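MlnE (Bacillus amyloliquefaciens subsp. plantarum, PDB 5D2E) probably reduces beta-keto groups of polyketide intermediates with NADPH, through the N-terminal B-type ketoreductase of the macrolactin assembly line. Local coordinates at residues 135-140 against 184-189. Sequence-based numbering, arbitrary orientation.
Sequences GLFKNT and VQPIYN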
ATOM      1  N   GLY A 135     -12.920 -10.247   8.843  1.00 32.94           N
ATOM      2  CA  GLY A 135     -12.079 -10.613   9.999  1.00 32.23           C
ATOM      3  C   GLY A 135     -11.197  -9.411  10.340  1.00 32.99           C
ATOM      4  O   GLY A 135     -10.814  -8.644   9.435  1.00 29.98           O
ATOM      5  N   LEU A 136     -10.907  -9.241  11.631  1.00 29.88           N
ATOM      6  CA  LEU A 136     -10.123  -8.125  12.139  1.00 30.71           C
ATOM      7  C   LEU A 136      -8.658  -8.272  11.768  1.00 29.39           C
ATOM      8  O   LEU A 136      -8.071  -9.347  11.810  1.00 27.72           O
ATOM      9  CB  LEU A 136     -10.194  -8.050  13.682  1.00 32.59           C
ATOM     10  CG  LEU A 136     -11.585  -7.852  14.327  1.00 37.99           C
ATOM     11  CD1 LEU A 136     -11.527  -7.764  15.847  1.00 41.27           C
ATOM     12  CD2 LEU A 136     -12.177  -6.578  13.801  1.00 39.58           C
ATOM     13  N   PHE A 137      -8.020  -7.153  11.507  1.00 27.60           N
ATOM     14  CA  PHE A 137      -6.579  -7.154  11.370  1.00 26.57           C
ATOM     15  C   PHE A 137      -5.968  -7.303  12.740  1.00 28.61           C
ATOM     16  O   PHE A 137      -6.417  -6.686  13.702  1.00 28.94           O
ATOM     17  CB  PHE A 137      -6.130  -5.842  10.717  1.00 27.28           C
ATOM     18  CG  PHE A 137      -4.630  -5.665  10.711  1.00 27.89           C
ATOM     19  CD1 PHE A 137      -3.988  -5.077  11.805  1.00 25.14           C
ATOM     20  CD2 PHE A 137      -3.849  -6.133   9.628  1.00 27.57           C
ATOM     21  CE1 PHE A 137      -2.586  -4.950  11.816  1.00 29.73           C
ATOM     22  CE2 PHE A 137      -2.489  -6.011   9.654  1.00 30.33           C
ATOM     23  CZ  PHE A 137      -1.849  -5.442  10.738  1.00 29.05           C
ATOM     24  N   LYS A 138      -4.968  -8.170  12.837  1.00 28.18           N
ATOM     25  CA  LYS A 138      -4.139  -8.295  13.991  1.00 32.59           C
ATOM     26  C   LYS A 138      -2.704  -8.425  13.518  1.00 31.74           C
ATOM     27  O   LYS A 138      -2.450  -9.007  12.448  1.00 29.81           O
ATOM     28  CB  LYS A 138      -4.418  -9.590  14.732  1.00 38.64           C
ATOM     29  CG  LYS A 138      -5.788  -9.764  15.373  1.00 49.60           C
ATOM     30  CD  LYS A 138      -5.733 -10.974  16.328  1.00 59.59           C
ATOM     31  CE  LYS A 138      -4.441 -10.919  17.186  1.00 67.13           C
ATOM     32  NZ  LYS A 138      -4.370 -11.696  18.458  1.00 64.20           N
ATOM     33  N   ASN A 139      -1.783  -7.964  14.360  1.00 30.10           N
ATOM     34  CA  ASN A 139      -0.365  -7.928  14.008  1.00 30.02           C
ATOM     35  C   ASN A 139       0.315  -9.272  14.375  1.00 29.51           C
ATOM     36  O   ASN A 139       1.375  -9.294  15.051  1.00 30.13           O
ATOM     37  CB  ASN A 139       0.315  -6.724  14.653  1.00 30.54           C
ATOM     38  CG  ASN A 139       0.410  -6.845  16.170  1.00 31.70           C
ATOM     39  OD1 ASN A 139      -0.366  -7.544  16.767  1.00 29.46           O
ATOM     40  ND2 ASN A 139       1.337  -6.130  16.773  1.00 33.11           N
ATOM     41  N   THR A 140      -0.318 -10.374  13.985  1.00 28.34           N
ATOM     42  CA  THR A 140       0.288 -11.713  14.149  1.00 30.38           C
ATOM     43  C   THR A 140       0.493 -12.346  12.769  1.00 31.30           C
ATOM     44  O   THR A 140      -0.265 -12.064  11.793  1.00 30.37           O
ATOM     45  CB  THR A 140      -0.593 -12.681  14.939  1.00 31.82           C
ATOM     46  OG1 THR A 140      -1.821 -12.867  14.224  1.00 31.74           O
ATOM     47  CG2 THR A 140      -0.915 -12.125  16.289  1.00 34.95           C
ATOM     48  N   VAL A 184      -9.143  -0.766  11.854  1.00 25.84           N
ATOM     49  CA  VAL A 184      -8.374  -0.517  10.645  1.00 26.63           C
ATOM     50  C   VAL A 184      -8.127  -1.827   9.896  1.00 26.29           C
ATOM     51  O   VAL A 184      -7.990  -2.876  10.492  1.00 27.11           O
ATOM     52  CB  VAL A 184      -7.017   0.146  10.988  1.00 27.24           C
ATOM     53  CG1 VAL A 184      -7.281   1.488  11.635  1.00 31.49           C
ATOM     54  CG2 VAL A 184      -6.170  -0.753  11.883  1.00 30.87           C
ATOM     55  N   GLN A 185      -8.016  -1.725   8.581  1.00 25.65           N
ATOM     56  CA  GLN A 185      -7.746  -2.869   7.695  1.00 23.59           C
ATOM     57  C   GLN A 185      -6.622  -2.521   6.674  1.00 24.65           C
ATOM     58  O   GLN A 185      -6.897  -2.284   5.486  1.00 25.68           O
ATOM     59  CB  GLN A 185      -9.008  -3.253   6.973  1.00 25.52           C
ATOM     60  CG  GLN A 185     -10.091  -3.873   7.854  1.00 26.07           C
ATOM     61  CD  GLN A 185      -9.831  -5.318   8.263  1.00 25.36           C
ATOM     62  OE1 GLN A 185      -8.702  -5.754   8.396  1.00 26.97           O
ATOM     63  NE2 GLN A 185     -10.915  -6.039   8.528  1.00 26.78           N
ATOM     64  N   PRO A 186      -5.382  -2.465   7.148  1.00 25.83           N
ATOM     65  CA  PRO A 186      -4.253  -2.067   6.283  1.00 26.65           C
ATOM     66  C   PRO A 186      -4.030  -2.985   5.127  1.00 25.05           C
ATOM     67  O   PRO A 186      -3.748  -2.511   4.054  1.00 28.95           O
ATOM     68  CB  PRO A 186      -3.035  -2.062   7.205  1.00 27.81           C
ATOM     69  CG  PRO A 186      -3.531  -2.279   8.576  1.00 29.49           C
ATOM     70  CD  PRO A 186      -4.979  -2.668   8.556  1.00 27.66           C
ATOM     71  N   ILE A 187      -4.232  -4.273   5.336  1.00 26.62           N
ATOM     72  CA  ILE A 187      -4.092  -5.257   4.262  1.00 25.62           C
ATOM     73  C   ILE A 187      -5.248  -5.143   3.273  1.00 26.63           C
ATOM     74  O   ILE A 187      -5.052  -4.888   2.048  1.00 25.34           O
ATOM     75  CB  ILE A 187      -3.930  -6.665   4.819  1.00 23.43           C
ATOM     76  CG1 ILE A 187      -2.599  -6.782   5.495  1.00 25.00           C
ATOM     77  CG2 ILE A 187      -4.045  -7.729   3.752  1.00 26.08           C
ATOM     78  CD1 ILE A 187      -2.327  -8.103   6.188  1.00 24.77           C
ATOM     79  N   TYR A 188      -6.478  -5.182   3.781  1.00 22.79           N
ATOM     80  CA  TYR A 188      -7.565  -5.184   2.840  1.00 22.02           C
ATOM     81  C   TYR A 188      -7.673  -3.865   2.075  1.00 25.46           C
ATOM     82  O   TYR A 188      -8.010  -3.857   0.897  1.00 26.01           O
ATOM     83  CB  TYR A 188      -8.880  -5.517   3.524  1.00 23.74           C
ATOM     84  CG  TYR A 188      -8.985  -6.854   4.151  1.00 22.38           C
ATOM     85  CD1 TYR A 188      -8.329  -7.926   3.648  1.00 25.48           C
ATOM     86  CD2 TYR A 188      -9.855  -7.082   5.221  1.00 23.48           C
ATOM     87  CE1 TYR A 188      -8.465  -9.189   4.205  1.00 24.89           C
ATOM     88  CE2 TYR A 188     -10.011  -8.327   5.766  1.00 25.19           C
ATOM     89  CZ  TYR A 188      -9.344  -9.402   5.257  1.00 25.53           C
ATOM     90  OH  TYR A 188      -9.506 -10.690   5.764  1.00 25.29           O
ATOM     91  N   ASN A 189      -7.358  -2.749   2.737  1.00 26.97           N
ATOM     92  CA  ASN A 189      -7.411  -1.420   2.110  1.00 29.61           C
ATOM     93  C   ASN A 189      -6.332  -1.285   0.966  1.00 27.84           C
ATOM     94  O   ASN A 189      -6.564  -0.683  -0.071  1.00 28.93           O
ATOM     95  CB  ASN A 189      -7.154  -0.377   3.226  1.00 33.46           C
ATOM     96  CG  ASN A 189      -6.986   1.018   2.686  1.00 41.35           C
ATOM     97  OD1 ASN A 189      -5.870   1.546   2.685  1.00 49.05           O
ATOM     98  ND2 ASN A 189      -8.039   1.582   2.195  1.00 32.83           N
TER
HETATM   99  O   HOH W   1      -9.621  -4.618  11.667  1.00 27.85           O
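Phe137 lays one ring face on Pro186: CG of the proline sits 3.9 Å from the ring centroid, only 7° off the normal, a CH-pi contact, while its CD reaches the ring near Phe137 CG at 3.7 Å. Chi1 of 172° sets Phe137 CG anti to the backbone N, and the two side chains cross at about a right angle. Ile187 CD1 comes to the ring edge, 4.1 Å from Phe137 CE2. Beside these apolar contacts, Gln185 turns its amide back to the loop through a chain bent at chi2. Its NE2 donates to Gly135 O at 2.8 Å; the bond is nearly straight (175°) and lies in the glutamine amide plane, though tilted from the carbonyl plane. A water bridges the backbones, accepting from Phe137 N at 3.0 Å and donating to Val184 O at 2.7 Å. Further out, Glu178 O takes a second bond from Gln185 NE2 and Gln147 NE2 donates to OE1, so both ends of this buried amide are gripped and its rotation is fixed. Tyr188 OH is hydrogen-bonded to Ala134 O, and Tyr434 of helix 419-437 meets the Phe137 ring. The contact joins the loop after strand 127-133 to the N-terminus of helix 186-201, where Gln185 is the N-cap residue, within the Rossmann-like subdomain that accompanies the NADP-binding one in polyketide synthase ketoreductases.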